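Side-chain contacts in MUTM (fpg) protein (Thermus thermophilus, PDB 1EE8), which belongs to the Fpg (MutM) family, whose members combine a beta-rich N-terminal domain, a helix-two-turn-helix domain and a zinc finger: residues A[1-6]-A[200-205]; A[7-12]-A[52-57]; A[128-133]-A[192-197]; A[149-154]-A[162-167]. One frame throughout, in Å; residues are numbered along the deposited sequence.

Contact 1. Residues A[1-6]-A[200-205]; sequences PELPEV and EAVELG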
loop_
_atom_site.group_PDB
_atom_site.type_symbol
_atom_site.label_atom_id
_atom_site.label_comp_id
_atom_site.label_asym_id
_atom_site.label_seq_id
_atom_site.Cartn_x
_atom_site.Cartn_y
_atom_site.Cartn_z
ATOM N N PRO A 1 2.508 14.395 23.918
ATOM C CA PRO A 1 1.045 14.291 24.122
ATOM C C PRO A 1 0.570 12.965 24.716
ATOM O O PRO A 1 1.056 11.889 24.362
ATOM C CB PRO A 1 0.382 14.549 22.770
ATOM C CG PRO A 1 1.570 14.455 21.785
ATOM C CD PRO A 1 2.783 14.939 22.578
ATOM N N GLU A 2 -0.386 13.061 25.630
ATOM C CA GLU A 2 -0.957 11.892 26.287
ATOM C C GLU A 2 -2.440 11.798 25.927
ATOM O O GLU A 2 -2.931 12.582 25.117
ATOM C CB GLU A 2 -0.746 12.008 27.802
ATOM C CG GLU A 2 0.736 11.912 28.194
ATOM C CD GLU A 2 1.002 12.249 29.650
ATOM O OE1 GLU A 2 0.291 11.726 30.537
ATOM O OE2 GLU A 2 1.938 13.033 29.911
ATOM N N LEU A 3 -3.152 10.853 26.527
ATOM C CA LEU A 3 -4.572 10.656 26.233
ATOM C C LEU A 3 -5.367 11.953 26.051
ATOM O O LEU A 3 -6.096 12.107 25.073
ATOM C CB LEU A 3 -5.223 9.789 27.324
ATOM C CG LEU A 3 -6.696 9.387 27.119
ATOM C CD1 LEU A 3 -7.015 8.171 27.962
ATOM C CD2 LEU A 3 -7.627 10.552 27.480
ATOM N N PRO A 4 -5.229 12.910 26.983
ATOM C CA PRO A 4 -5.987 14.160 26.832
ATOM C C PRO A 4 -5.685 14.966 25.562
ATOM O O PRO A 4 -6.599 15.479 24.924
ATOM C CB PRO A 4 -5.648 14.926 28.111
ATOM C CG PRO A 4 -5.401 13.815 29.116
ATOM C CD PRO A 4 -4.572 12.846 28.301
ATOM N N GLU A 5 -4.410 15.085 25.203
ATOM C CA GLU A 5 -4.034 15.827 24.001
ATOM C C GLU A 5 -4.478 15.097 22.729
ATOM O O GLU A 5 -4.966 15.718 21.782
ATOM C CB GLU A 5 -2.513 16.043 23.942
ATOM C CG GLU A 5 -1.962 16.951 25.042
ATOM C CD GLU A 5 -2.125 16.356 26.433
ATOM O OE1 GLU A 5 -2.473 17.113 27.366
ATOM O OE2 GLU A 5 -1.890 15.138 26.595
ATOM N N VAL A 6 -4.302 13.780 22.710
ATOM C CA VAL A 6 -4.674 12.990 21.545
ATOM C C VAL A 6 -6.185 13.001 21.358
ATOM O O VAL A 6 -6.675 13.117 20.235
ATOM C CB VAL A 6 -4.162 11.541 21.679
ATOM C CG1 VAL A 6 -4.535 10.733 20.441
ATOM C CG2 VAL A 6 -2.645 11.557 21.866
ATOM N N GLU A 200 -10.917 15.833 33.213
ATOM C CA GLU A 200 -10.746 17.278 33.292
ATOM C C GLU A 200 -9.808 17.783 32.190
ATOM O O GLU A 200 -10.093 18.785 31.530
ATOM C CB GLU A 200 -10.196 17.674 34.670
ATOM C CG GLU A 200 -11.239 17.630 35.785
ATOM C CD GLU A 200 -10.650 17.884 37.163
ATOM O OE1 GLU A 200 -9.707 18.701 37.272
ATOM O OE2 GLU A 200 -11.142 17.275 38.141
ATOM N N ALA A 201 -8.696 17.079 31.989
ATOM C CA ALA A 201 -7.725 17.464 30.969
ATOM C C ALA A 201 -8.387 17.482 29.595
ATOM O O ALA A 201 -8.106 18.353 28.772
ATOM C CB ALA A 201 -6.552 16.497 30.973
ATOM N N VAL A 202 -9.264 16.516 29.351
ATOM C CA VAL A 202 -9.976 16.452 28.080
ATOM C C VAL A 202 -10.886 17.673 27.947
ATOM O O VAL A 202 -10.921 18.327 26.903
ATOM C CB VAL A 202 -10.827 15.171 27.982
ATOM C CG1 VAL A 202 -11.743 15.239 26.765
ATOM C CG2 VAL A 202 -9.918 13.953 27.891
ATOM N N GLU A 203 -11.612 17.983 29.015
ATOM C CA GLU A 203 -12.518 19.129 29.017
ATOM C C GLU A 203 -11.789 20.422 28.639
ATOM O O GLU A 203 -12.305 21.228 27.863
ATOM C CB GLU A 203 -13.156 19.288 30.400
ATOM C CG GLU A 203 -14.270 20.321 30.477
ATOM C CD GLU A 203 -14.706 20.600 31.910
ATOM O OE1 GLU A 203 -14.978 19.632 32.654
ATOM O OE2 GLU A 203 -14.779 21.789 32.297
ATOM N N LEU A 204 -10.588 20.611 29.186
ATOM C CA LEU A 204 -9.792 21.809 28.921
ATOM C C LEU A 204 -8.902 21.729 27.683
ATOM O O LEU A 204 -8.063 22.603 27.458
ATOM C CB LEU A 204 -8.940 22.159 30.150
ATOM C CG LEU A 204 -9.641 22.938 31.271
ATOM C CD1 LEU A 204 -10.865 22.182 31.758
ATOM C CD2 LEU A 204 -8.670 23.171 32.410
ATOM N N GLY A 205 -9.075 20.680 26.886
ATOM C CA GLY A 205 -8.295 20.542 25.665
ATOM C C GLY A 205 -6.824 20.175 25.763
ATOM O O GLY A 205 -6.024 20.593 24.920
#
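Pro4, in the first turn of the N-terminal helix 3-17, meets Ala201 and Val202 in the last turn of helix 184-203, so that the N-terminal domain and the helix-two-turn-helix (H2TH) domain of the Fpg fold are packed helix end against helix end. The apolar contact is tight: Pro4 CB lies 3.4 Å from Ala201 CB, and Pro4 CG 3.5 Å from the same methyl, so CB and CG of the pyrrolidine ring both lean on a single carbon. Val202 adds a second point of support. Its CG1 is anti to the backbone N (chi1 170°), which leaves CG2 to reach both Pro4 CA, at 4.1 Å, and Leu3 CD2. Tyr163 of helix 161-170 packs on both Pro4 and Ala201, closing a three-helix junction.

The polar interactions run alongside this apolar patch. Glu5 OE1 receives Tyr163 OH and Ser207 N, and the carboxylate of Glu2 takes the backbone N-H groups of Ile162 and Tyr163 at the start of helix 161-170. Both acidic groups at this helix start are therefore held by residues that follow much later in the sequence.

Capping interactions mark both helix ends. Gly205, with a positive phi of 73°, is the C-prime residue of a Schellman motif that closes helix 184-203, and its N donates to Val202 O at 3.0 Å. At the start of helix 3-17, the Glu5 side chain returns to the N-cap residue: Glu2 N gives a 2.7 Å hydrogen bond to Glu5 OE2, which is met on its anti side, 18° out of the carboxylate plane.

Contact 2. Residues A[7-12]-A[52-57]; sequences ETTRRR and KFLLFA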
loop_
_atom_site.group_PDB
_atom_site.type_symbol
_atom_site.label_atom_id
_atom_site.label_comp_id
_atom_site.label_asym_id
_atom_site.label_seq_id
_atom_site.Cartn_x
_atom_site.Cartn_y
_atom_site.Cartn_z
ATOM N N GLU A 7 -6.923 12.903 22.461
ATOM C CA GLU A 7 -8.380 12.919 22.398
ATOM C C GLU A 7 -8.844 14.273 21.883
ATOM O O GLU A 7 -9.766 14.358 21.073
ATOM C CB GLU A 7 -8.975 12.649 23.780
ATOM C CG GLU A 7 -10.504 12.578 23.821
ATOM C CD GLU A 7 -11.093 11.523 22.882
ATOM O OE1 GLU A 7 -10.562 10.395 22.824
ATOM O OE2 GLU A 7 -12.102 11.822 22.211
ATOM N N THR A 8 -8.203 15.340 22.348
ATOM C CA THR A 8 -8.568 16.671 21.890
ATOM C C THR A 8 -8.329 16.775 20.385
ATOM O O THR A 8 -9.097 17.406 19.670
ATOM C CB THR A 8 -7.759 17.761 22.618
ATOM O OG1 THR A 8 -8.063 17.715 24.017
ATOM C CG2 THR A 8 -8.114 19.141 22.082
ATOM N N THR A 9 -7.257 16.153 19.909
ATOM C CA THR A 9 -6.939 16.170 18.491
ATOM C C THR A 9 -8.039 15.426 17.728
ATOM O O THR A 9 -8.538 15.905 16.703
ATOM C CB THR A 9 -5.565 15.510 18.243
ATOM O OG1 THR A 9 -4.540 16.316 18.849
ATOM C CG2 THR A 9 -5.287 15.372 16.754
ATOM N N ARG A 10 -8.430 14.265 18.248
ATOM C CA ARG A 10 -9.481 13.461 17.633
ATOM C C ARG A 10 -10.758 14.283 17.506
ATOM O O ARG A 10 -11.318 14.409 16.423
ATOM C CB ARG A 10 -9.754 12.210 18.478
ATOM C CG ARG A 10 -11.047 11.479 18.132
ATOM C CD ARG A 10 -11.236 10.210 18.962
ATOM N NE ARG A 10 -12.511 9.555 18.666
ATOM C CZ ARG A 10 -13.666 9.858 19.252
ATOM N NH1 ARG A 10 -13.718 10.803 20.187
ATOM N NH2 ARG A 10 -14.781 9.242 18.877
ATOM N N ARG A 11 -11.211 14.848 18.619
ATOM C CA ARG A 11 -12.427 15.657 18.623
ATOM C C ARG A 11 -12.345 16.875 17.713
ATOM O O ARG A 11 -13.322 17.220 17.055
ATOM C CB ARG A 11 -12.765 16.084 20.054
ATOM C CG ARG A 11 -13.037 14.888 20.961
ATOM C CD ARG A 11 -13.372 15.282 22.388
ATOM N NE ARG A 11 -13.668 14.087 23.177
ATOM C CZ ARG A 11 -14.264 14.097 24.364
ATOM N NH1 ARG A 11 -14.634 15.243 24.915
ATOM N NH2 ARG A 11 -14.494 12.956 24.992
ATOM N N ARG A 12 -11.187 17.523 17.654
ATOM C CA ARG A 12 -11.044 18.695 16.800
ATOM C C ARG A 12 -11.036 18.343 15.316
ATOM O O ARG A 12 -11.610 19.055 14.498
ATOM C CB ARG A 12 -9.764 19.458 17.136
ATOM C CG ARG A 12 -9.755 20.067 18.522
ATOM C CD ARG A 12 -10.871 21.090 18.684
ATOM N NE ARG A 12 -10.792 21.760 19.978
ATOM C CZ ARG A 12 -11.528 22.810 20.324
ATOM N NH1 ARG A 12 -12.408 23.315 19.469
ATOM N NH2 ARG A 12 -11.378 23.362 21.525
ATOM N N LYS A 52 -2.659 6.345 23.241
ATOM C CA LYS A 52 -2.100 7.574 22.687
ATOM C C LYS A 52 -2.084 7.541 21.169
ATOM O O LYS A 52 -1.532 8.436 20.535
ATOM C CB LYS A 52 -0.669 7.777 23.182
ATOM C CG LYS A 52 -0.549 7.935 24.676
ATOM C CD LYS A 52 0.898 8.015 25.096
ATOM C CE LYS A 52 1.019 8.034 26.607
ATOM N NZ LYS A 52 2.429 7.845 27.037
ATOM N N PHE A 53 -2.678 6.508 20.584
ATOM C CA PHE A 53 -2.702 6.395 19.132
ATOM C C PHE A 53 -3.937 7.017 18.521
ATOM O O PHE A 53 -5.030 6.964 19.087
ATOM C CB PHE A 53 -2.662 4.934 18.674
ATOM C CG PHE A 53 -1.399 4.215 19.025
ATOM C CD1 PHE A 53 -1.313 3.467 20.194
ATOM C CD2 PHE A 53 -0.302 4.249 18.164
ATOM C CE1 PHE A 53 -0.159 2.759 20.497
ATOM C CE2 PHE A 53 0.859 3.544 18.462
ATOM C CZ PHE A 53 0.931 2.800 19.624
ATOM N N LEU A 54 -3.747 7.592 17.347
ATOM C CA LEU A 54 -4.833 8.195 16.602
ATOM C C LEU A 54 -5.006 7.254 15.412
ATOM O O LEU A 54 -4.025 6.884 14.764
ATOM C CB LEU A 54 -4.410 9.585 16.141
ATOM C CG LEU A 54 -5.474 10.639 15.861
ATOM C CD1 LEU A 54 -6.382 10.807 17.072
ATOM C CD2 LEU A 54 -4.777 11.951 15.512
ATOM N N LEU A 55 -6.236 6.836 15.139
ATOM C CA LEU A 55 -6.480 5.935 14.021
ATOM C C LEU A 55 -7.528 6.485 13.061
ATOM O O LEU A 55 -8.662 6.754 13.457
ATOM C CB LEU A 55 -6.939 4.556 14.513
ATOM C CG LEU A 55 -6.031 3.695 15.398
ATOM C CD1 LEU A 55 -6.048 4.207 16.835
ATOM C CD2 LEU A 55 -6.526 2.253 15.354
ATOM N N PHE A 56 -7.136 6.666 11.803
ATOM C CA PHE A 56 -8.056 7.135 10.782
ATOM C C PHE A 56 -8.620 5.883 10.115
ATOM O O PHE A 56 -7.870 5.100 9.521
ATOM C CB PHE A 56 -7.320 7.985 9.741
ATOM C CG PHE A 56 -6.848 9.312 10.261
ATOM C CD1 PHE A 56 -7.635 10.450 10.122
ATOM C CD2 PHE A 56 -5.620 9.422 10.910
ATOM C CE1 PHE A 56 -7.207 11.682 10.625
ATOM C CE2 PHE A 56 -5.185 10.645 11.413
ATOM C CZ PHE A 56 -5.982 11.776 11.270
ATOM N N ALA A 57 -9.926 5.673 10.245
ATOM C CA ALA A 57 -10.573 4.519 9.622
ATOM C C ALA A 57 -10.912 4.930 8.193
ATOM O O ALA A 57 -11.629 5.908 7.966
ATOM C CB ALA A 57 -11.840 4.137 10.382
#
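Helix-on-sheet packing in the N-terminal domain brings Leu54, from strand 53-58, against Thr9 and Arg10 of helix 3-17. The two methyls of the leucine divide the work. CD2 meets Thr9 CG2 at 3.7 Å, the two side chains crossing at about a right angle, while CD1 lies 3.9 Å from Arg10 CB and close to the helix backbone at Arg10 CA. Leu54 CG stands roughly anti to its backbone N (chi1 -155°), and this carries the branched end over to the helix. Thr9 turns its methyl to the strand and keeps its hydroxyl for its own helix, where OG1 bonds to Glu5 O.

Arg10 contributes only its base to this apolar patch. Its chain then runs out extended and leads away from the strand to the carboxylate of Glu7. There Glu7 OE2 is gripped twice: Arg10 NH1 reaches its syn lone pair at 2.8 Å, and Arg11 NE comes from the anti side at 2.9 Å. The oxygen lies somewhat out of both guanidinium planes, by 20° for Arg10 and 16° for Arg11. Glu7 OE1 pairs with Arg49 of strand 42-50, so the network also ties the helix to that strand. Val47 of that same strand packs beside Leu54. A helix laid on antiparallel strands, apolar beneath and bridged by charges at its flank, is the layout of the Fpg-family N-terminal domain, a beta-sandwich flanked by helices.

Contact 3. Residues A[128-133]-A[192-197]; sequences EAFAFP and RALREV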
loop_
_atom_site.group_PDB
_atom_site.type_symbol
_atom_site.label_atom_id
_atom_site.label_comp_id
_atom_site.label_asym_id
_atom_site.label_seq_id
_atom_site.Cartn_x
_atom_site.Cartn_y
_atom_site.Cartn_z
ATOM N N GLU A 128 -16.242 2.430 30.582
ATOM C CA GLU A 128 -16.883 1.525 31.527
ATOM C C GLU A 128 -16.001 0.297 31.722
ATOM O O GLU A 128 -16.103 -0.403 32.730
ATOM C CB GLU A 128 -18.247 1.106 30.978
ATOM C CG GLU A 128 -19.168 2.287 30.677
ATOM C CD GLU A 128 -19.825 2.200 29.306
ATOM O OE1 GLU A 128 -20.620 3.107 28.974
ATOM O OE2 GLU A 128 -19.545 1.232 28.563
ATOM N N ALA A 129 -15.123 0.057 30.752
ATOM C CA ALA A 129 -14.218 -1.086 30.787
ATOM C C ALA A 129 -13.093 -0.922 31.808
ATOM O O ALA A 129 -12.522 -1.909 32.273
ATOM C CB ALA A 129 -13.635 -1.322 29.397
ATOM N N PHE A 130 -12.758 0.320 32.145
ATOM C CA PHE A 130 -11.710 0.564 33.132
ATOM C C PHE A 130 -12.355 0.337 34.500
ATOM O O PHE A 130 -13.047 1.221 35.020
ATOM C CB PHE A 130 -11.200 2.004 33.021
ATOM C CG PHE A 130 -10.036 2.309 33.925
ATOM C CD1 PHE A 130 -10.012 3.476 34.681
ATOM C CD2 PHE A 130 -8.961 1.432 34.018
ATOM C CE1 PHE A 130 -8.937 3.762 35.515
ATOM C CE2 PHE A 130 -7.886 1.710 34.849
ATOM C CZ PHE A 130 -7.873 2.876 35.601
ATOM N N ALA A 131 -12.125 -0.846 35.071
ATOM C CA ALA A 131 -12.709 -1.225 36.359
ATOM C C ALA A 131 -11.697 -1.353 37.494
ATOM O O ALA A 131 -10.551 -1.753 37.284
ATOM C CB ALA A 131 -13.477 -2.534 36.206
ATOM N N PHE A 132 -12.147 -1.037 38.706
ATOM C CA PHE A 132 -11.289 -1.078 39.883
ATOM C C PHE A 132 -10.708 -2.451 40.243
ATOM O O PHE A 132 -9.526 -2.559 40.586
ATOM C CB PHE A 132 -12.034 -0.490 41.089
ATOM C CG PHE A 132 -11.206 -0.436 42.335
ATOM C CD1 PHE A 132 -11.378 -1.381 43.341
ATOM C CD2 PHE A 132 -10.207 0.521 42.474
ATOM C CE1 PHE A 132 -10.563 -1.379 44.466
ATOM C CE2 PHE A 132 -9.385 0.531 43.592
ATOM C CZ PHE A 132 -9.559 -0.420 44.592
ATOM N N PRO A 133 -11.524 -3.517 40.183
ATOM C CA PRO A 133 -11.000 -4.845 40.519
ATOM C C PRO A 133 -9.735 -5.172 39.725
ATOM O O PRO A 133 -8.703 -5.529 40.300
ATOM C CB PRO A 133 -12.167 -5.769 40.173
ATOM C CG PRO A 133 -13.362 -4.911 40.510
ATOM C CD PRO A 133 -12.967 -3.579 39.894
ATOM N N ARG A 192 -9.834 6.895 41.236
ATOM C CA ARG A 192 -10.723 8.033 41.056
ATOM C C ARG A 192 -9.979 9.281 40.565
ATOM O O ARG A 192 -10.443 9.986 39.657
ATOM C CB ARG A 192 -11.426 8.320 42.385
ATOM C CG ARG A 192 -12.430 9.451 42.355
ATOM C CD ARG A 192 -13.105 9.583 43.720
ATOM N NE ARG A 192 -13.784 10.866 43.879
ATOM C CZ ARG A 192 -14.390 11.252 44.996
ATOM N NH1 ARG A 192 -14.401 10.449 46.053
ATOM N NH2 ARG A 192 -14.982 12.439 45.058
ATOM N N ALA A 193 -8.828 9.554 41.168
ATOM C CA ALA A 193 -8.034 10.720 40.785
ATOM C C ALA A 193 -7.603 10.637 39.319
ATOM O O ALA A 193 -7.688 11.611 38.571
ATOM C CB ALA A 193 -6.809 10.826 41.681
ATOM N N LEU A 194 -7.138 9.462 38.917
ATOM C CA LEU A 194 -6.690 9.252 37.549
ATOM C C LEU A 194 -7.803 9.561 36.548
ATOM O O LEU A 194 -7.581 10.249 35.553
ATOM C CB LEU A 194 -6.227 7.805 37.381
ATOM C CG LEU A 194 -5.462 7.433 36.116
ATOM C CD1 LEU A 194 -4.317 8.412 35.884
ATOM C CD2 LEU A 194 -4.924 6.014 36.271
ATOM N N ARG A 195 -9.000 9.054 36.820
ATOM C CA ARG A 195 -10.135 9.270 35.936
ATOM C C ARG A 195 -10.594 10.729 35.887
ATOM O O ARG A 195 -10.955 11.234 34.820
ATOM C CB ARG A 195 -11.295 8.359 36.355
ATOM C CG ARG A 195 -10.868 6.899 36.547
ATOM C CD ARG A 195 -12.063 5.962 36.557
ATOM N NE ARG A 195 -12.710 5.951 35.251
ATOM C CZ ARG A 195 -13.708 5.144 34.910
ATOM N NH1 ARG A 195 -14.188 4.270 35.784
ATOM N NH2 ARG A 195 -14.214 5.202 33.688
ATOM N N GLU A 196 -10.565 11.408 37.031
ATOM C CA GLU A 196 -10.975 12.815 37.104
ATOM C C GLU A 196 -10.002 13.733 36.375
ATOM O O GLU A 196 -10.412 14.638 35.651
ATOM C CB GLU A 196 -11.054 13.286 38.553
ATOM C CG GLU A 196 -12.068 12.586 39.419
ATOM C CD GLU A 196 -12.063 13.140 40.831
ATOM O OE1 GLU A 196 -12.333 14.350 40.994
ATOM O OE2 GLU A 196 -11.780 12.371 41.774
ATOM N N VAL A 197 -8.710 13.516 36.590
ATOM C CA VAL A 197 -7.701 14.349 35.947
ATOM C C VAL A 197 -7.770 14.217 34.432
ATOM O O VAL A 197 -7.705 15.208 33.710
ATOM C CB VAL A 197 -6.274 13.988 36.434
ATOM C CG1 VAL A 197 -5.236 14.784 35.660
ATOM C CG2 VAL A 197 -6.146 14.294 37.914
#
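Arg195, on helix 184-203, reaches past the ring of Phe130, which lies in the segment leading into helix 132-140. From CB, which points toward that segment, the chain leaves with CG anti to the carbonyl carbon (chi1 -49°). CG arrives in the plane of the phenyl ring at its edge, 3.8 Å from Phe130 CE1. CD follows, 3.7 Å from Phe130 CD1. A bend at chi3 (66°) then turns the guanidinium, whose NE is also 3.7 Å from Phe130 CD1. Ring and guanidinium planes stand 78° apart, so the ring offers its edge to a guanidinium face. At the tip, NH1 comes within 3.3 Å of Phe130 O, at an angle too poor for a hydrogen bond; that carbonyl accepts from Tyr191 OH instead. NH1 makes a weak bond to the same hydroxyl, and NH2 a weak one to Ser127 O.

Leu194 supports the ring further along, its CD2 lying 4.4 Å from Phe130 CZ. An aromatic residue ahead of one helix is thus lodged against an aliphatic and cationic side of another, joining the approach to helix 132-140 to helix 184-203 within the Fpg-family H2TH domain.

Contact 4. Residues A[149-154]-A[162-167]; sequences LLLDQR and IYADEA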
loop_
_atom_site.group_PDB
_atom_site.type_symbol
_atom_site.label_atom_id
_atom_site.label_comp_id
_atom_site.label_asym_id
_atom_site.label_seq_id
_atom_site.Cartn_x
_atom_site.Cartn_y
_atom_site.Cartn_z
ATOM N N LEU A 149 3.780 1.710 37.132
ATOM C CA LEU A 149 2.597 0.949 36.762
ATOM C C LEU A 149 1.566 1.845 36.091
ATOM O O LEU A 149 0.711 1.372 35.345
ATOM C CB LEU A 149 1.992 0.264 37.987
ATOM C CG LEU A 149 2.107 -1.262 37.933
ATOM C CD1 LEU A 149 3.557 -1.668 37.758
ATOM C CD2 LEU A 149 1.538 -1.857 39.201
ATOM N N LEU A 150 1.639 3.142 36.354
ATOM C CA LEU A 150 0.700 4.065 35.735
ATOM C C LEU A 150 1.130 4.334 34.300
ATOM O O LEU A 150 0.310 4.684 33.453
ATOM C CB LEU A 150 0.643 5.384 36.507
ATOM C CG LEU A 150 0.053 5.319 37.916
ATOM C CD1 LEU A 150 -0.118 6.728 38.462
ATOM C CD2 LEU A 150 -1.290 4.604 37.866
ATOM N N LEU A 151 2.423 4.158 34.040
ATOM C CA LEU A 151 2.991 4.387 32.721
ATOM C C LEU A 151 3.018 3.154 31.834
ATOM O O LEU A 151 3.190 3.271 30.623
ATOM C CB LEU A 151 4.411 4.931 32.859
ATOM C CG LEU A 151 4.602 6.449 32.881
ATOM C CD1 LEU A 151 3.546 7.125 33.743
ATOM C CD2 LEU A 151 5.999 6.745 33.391
ATOM N N ASP A 152 2.854 1.976 32.429
ATOM C CA ASP A 152 2.885 0.737 31.659
ATOM C C ASP A 152 1.922 0.793 30.484
ATOM O O ASP A 152 2.296 0.482 29.353
ATOM C CB ASP A 152 2.544 -0.466 32.545
ATOM C CG ASP A 152 3.665 -1.497 32.581
ATOM O OD1 ASP A 152 3.432 -2.619 33.085
ATOM O OD2 ASP A 152 4.783 -1.177 32.108
ATOM N N GLN A 153 0.686 1.190 30.771
ATOM C CA GLN A 153 -0.374 1.312 29.775
ATOM C C GLN A 153 -1.108 0.009 29.502
ATOM O O GLN A 153 -2.018 -0.049 28.676
ATOM C CB GLN A 153 0.164 1.921 28.476
ATOM C CG GLN A 153 0.537 3.391 28.642
ATOM C CD GLN A 153 0.446 4.167 27.352
ATOM O OE1 GLN A 153 -0.547 4.076 26.631
ATOM N NE2 GLN A 153 1.477 4.953 27.060
ATOM N N ARG A 154 -0.703 -1.041 30.203
ATOM C CA ARG A 154 -1.369 -2.327 30.088
ATOM C C ARG A 154 -2.425 -2.257 31.185
ATOM O O ARG A 154 -3.408 -2.997 31.177
ATOM C CB ARG A 154 -0.391 -3.462 30.369
ATOM C CG ARG A 154 0.555 -3.170 31.519
ATOM C CD ARG A 154 1.363 -4.399 31.949
ATOM N NE ARG A 154 2.338 -4.846 30.957
ATOM C CZ ARG A 154 2.034 -5.495 29.839
ATOM N NH1 ARG A 154 0.775 -5.782 29.552
ATOM N NH2 ARG A 154 2.996 -5.868 29.009
ATOM N N ILE A 162 2.850 13.488 32.609
ATOM C CA ILE A 162 1.997 14.568 33.097
ATOM C C ILE A 162 0.815 14.103 33.943
ATOM O O ILE A 162 0.678 14.488 35.108
ATOM C CB ILE A 162 1.456 15.422 31.928
ATOM C CG1 ILE A 162 2.617 16.150 31.244
ATOM C CG2 ILE A 162 0.421 16.432 32.437
ATOM C CD1 ILE A 162 2.195 17.042 30.099
ATOM N N TYR A 163 -0.029 13.258 33.366
ATOM C CA TYR A 163 -1.200 12.805 34.082
ATOM C C TYR A 163 -0.939 11.789 35.176
ATOM O O TYR A 163 -1.736 11.668 36.108
ATOM C CB TYR A 163 -2.245 12.351 33.069
ATOM C CG TYR A 163 -2.567 13.509 32.154
ATOM C CD1 TYR A 163 -2.095 13.547 30.847
ATOM C CD2 TYR A 163 -3.239 14.635 32.641
ATOM C CE1 TYR A 163 -2.271 14.674 30.048
ATOM C CE2 TYR A 163 -3.418 15.770 31.849
ATOM C CZ TYR A 163 -2.930 15.781 30.553
ATOM O OH TYR A 163 -3.087 16.900 29.773
ATOM N N ALA A 164 0.171 11.063 35.088
ATOM C CA ALA A 164 0.496 10.129 36.161
ATOM C C ALA A 164 0.860 11.018 37.361
ATOM O O ALA A 164 0.317 10.855 38.455
ATOM C CB ALA A 164 1.678 9.250 35.781
ATOM N N ASP A 165 1.772 11.966 37.143
ATOM C CA ASP A 165 2.191 12.882 38.204
ATOM C C ASP A 165 0.979 13.607 38.817
ATOM O O ASP A 165 0.824 13.651 40.039
ATOM C CB ASP A 165 3.178 13.930 37.660
ATOM C CG ASP A 165 4.577 13.366 37.417
ATOM O OD1 ASP A 165 4.762 12.135 37.512
ATOM O OD2 ASP A 165 5.496 14.164 37.128
ATOM N N GLU A 166 0.112 14.162 37.973
ATOM C CA GLU A 166 -1.049 14.885 38.480
ATOM C C GLU A 166 -2.050 13.990 39.213
ATOM O O GLU A 166 -2.637 14.397 40.207
ATOM C CB GLU A 166 -1.751 15.637 37.341
ATOM C CG GLU A 166 -0.953 16.820 36.789
ATOM C CD GLU A 166 -0.688 17.896 37.835
ATOM O OE1 GLU A 166 0.497 18.200 38.080
ATOM O OE2 GLU A 166 -1.662 18.439 38.407
ATOM N N ALA A 167 -2.241 12.771 38.732
ATOM C CA ALA A 167 -3.186 11.867 39.379
ATOM C C ALA A 167 -2.665 11.473 40.757
ATOM O O ALA A 167 -3.416 11.430 41.738
ATOM C CB ALA A 167 -3.408 10.616 38.515
#
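Glu166 OE1 accepts two backbone N-H groups, from Val230 and Tyr231, while its partner OE2 takes that of Ala229, so a buried carboxylate on helix 161-170 is gripped by three consecutive amides. Two residues earlier on this helix, Ala164 turns its methyl to helix 146-152. The tightest touch is Leu151 CD1 on Ala164 CB, at 3.5 Å, shorter than usual for two carbons. Leu150 approaches the same methyl with both CB and CD1, each at 4.1 Å. With its CG anti to the carbonyl carbon (chi1 -67°), Leu150 also brings CD1 to 4.1 Å from Ala164 O, alongside the helix backbone. The small alanine thus lets the helices come near, its CA only 6.1 Å from the CA of Leu150.

Charge reinforces the apolar join. Asp165 OD1 forms a salt bridge with Lys147 of helix 146-152, and its OD2 accepts from the backbone N of His256 in the zinc-finger hairpin. At the far end of helix 146-152, Gln153 breaks the helical run with a positive phi, and its OE1 takes the N-H of Gly158 within the connection. Two helices joined by a short connection and packed through leucine and alanine are consistent with the helix-two-turn-helix motif that gives the domain its name.

Along the chain, contact 2 closes within the N-terminal domain before contacts 3 and 4 open in the H2TH domain, and contact 1 spans them all by joining residues 1-6 to 200-205. Helix 3-17 serves contacts 1 and 2, whose centres are about 11 Å apart; helix 184-203 serves contacts 1 and 3, with centres about 15 Å apart. The centre of contact 4 lies about 12 Å from that of contact 3, and Ala167 and Tyr163 of its helix 161-170 pack on Leu194 and Val197. Contacts 2 and 4 sit on opposite sides of the chain's centre, their own centres about 20 Å apart. The two domains are therefore linked through a continuous series of helices, with contact 1 at the junction.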